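Local coordinates for hypoxanthine-guanine phosphoribosyltransferase (Leishmania tarentolae, PDB 1PZM), which transfers the 5-phosphoribosyl group of 5-phosphoribosylpyrophosphate onto hypoxanthine or guanine, giving IMP or GMP, a step of purine salvage, at the interface of chains A and B. Coordinates in Å, arbitrary orientation; residue numbers count along the deposited sequence, not the author numbering. Chains: chain A/B, hypoxanthine-guanine phosphoribosyltransferase.

The interface of chains A and B. Residues chain A 72-73, 88, 90; chain B 69-70, 73.
B:Phe69 presents one face of its ring to the edge of A:Phe90, anchoring an apolar patch between two subunits of the type I phosphoribosyltransferase family. The patch belongs to a two-fold symmetric interface of the deposited dimer; the coordinates alone do not prove that this pair is the working oligomer. B:Phe69 opens helix 69-81 of its chain and reaches into the groove between the same helix of chain A and strand 86-91. The two rings stand edge to face, their planes 74° apart and their centroids 5.1 Å from each other. A:Phe90 leads with CZ, which lies 3.4 Å from B:Phe69 CG, over the rim of that ring rather than its middle. The opposite face is covered from within its own chain by B:Ile70, whose CG1 sits above the ring centre, so the aromatic plane is clamped between the two. A chi1 of 91°, away from the usual staggered values, goes with a B:Phe69 ring whose CE1/CZ end points at chain A. A:Ala73 CA, on the B:Ile70 side of the plane, comes to 3.6 Å from CE1; from the A:Phe90 side, the methyl CG2 of A:Thr72 approaches the same CE1 at 3.9 Å. From the strand, A:Val88 points against the B:Phe69 side chain, and its methyls CG1 and CG2 cap the ring end from the A:Phe90 face, each 4.1 Å from CZ. Farther along the helices, A:Ala73 CB meets B:Ala73 CB across the two-fold axis at 3.6 Å, whereas the other contacts recur with the chains exchanged. Side chains this small presumably allow the helices to approach closely. B:Ile70 CG1 flanks this point, 3.8 Å from A:Ala73 CB.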
# COMPACT_ATOMS: atom_id res chain seq x y z
N THR A 72 0.06 5.85 -2.36
CA THR A 72 -1.35 5.76 -2.01
C THR A 72 -1.55 5.77 -0.44
O THR A 72 -2.43 6.46 0.09
CB THR A 72 -1.99 4.45 -2.60
OG1 THR A 72 -1.94 4.45 -4.05
CG2 THR A 72 -3.45 4.47 -2.30
N ALA A 73 -0.78 4.96 0.27
CA ALA A 73 -0.88 4.88 1.74
C ALA A 73 -0.67 6.24 2.35
O ALA A 73 -1.35 6.59 3.33
CB ALA A 73 0.15 3.93 2.28
N VAL A 88 -10.78 3.16 -1.08
CA VAL A 88 -9.57 2.76 -1.78
C VAL A 88 -9.86 1.53 -2.61
O VAL A 88 -10.59 0.61 -2.16
CB VAL A 88 -8.41 2.50 -0.77
CG1 VAL A 88 -7.11 2.09 -1.51
CG2 VAL A 88 -8.12 3.80 0.04
N PHE A 90 -7.85 -1.11 -5.63
CA PHE A 90 -6.57 -1.55 -6.13
C PHE A 90 -6.71 -2.11 -7.57
O PHE A 90 -7.48 -3.01 -7.83
CB PHE A 90 -5.99 -2.58 -5.16
CG PHE A 90 -5.65 -1.97 -3.81
CD1 PHE A 90 -4.43 -1.32 -3.61
CD2 PHE A 90 -6.57 -2.00 -2.78
CE1 PHE A 90 -4.12 -0.72 -2.39
CE2 PHE A 90 -6.26 -1.43 -1.51
CZ PHE A 90 -5.05 -0.76 -1.33
N PHE B 69 -2.76 -2.75 3.48
CA PHE B 69 -1.91 -1.95 2.58
C PHE B 69 -1.08 -0.83 3.28
O PHE B 69 0.05 -0.52 2.86
CB PHE B 69 -2.70 -1.40 1.40
CG PHE B 69 -3.35 -0.02 1.58
CD1 PHE B 69 -2.81 1.11 0.92
CD2 PHE B 69 -4.54 0.15 2.29
CE1 PHE B 69 -3.42 2.38 0.97
CE2 PHE B 69 -5.15 1.47 2.35
CZ PHE B 69 -4.59 2.55 1.68
N ILE B 70 -1.66 -0.19 4.31
CA ILE B 70 -0.90 0.89 4.93
C ILE B 70 0.18 0.32 5.86
O ILE B 70 1.33 0.80 5.91
CB ILE B 70 -1.84 1.89 5.64
CG1 ILE B 70 -2.58 2.71 4.58
CG2 ILE B 70 -1.03 2.80 6.66
CD1 ILE B 70 -3.56 3.70 5.14
N ALA B 73 3.02 -0.72 3.70
CA ALA B 73 3.83 0.41 3.22
C ALA B 73 4.75 0.87 4.36
O ALA B 73 5.91 1.22 4.11
CB ALA B 73 2.92 1.61 2.76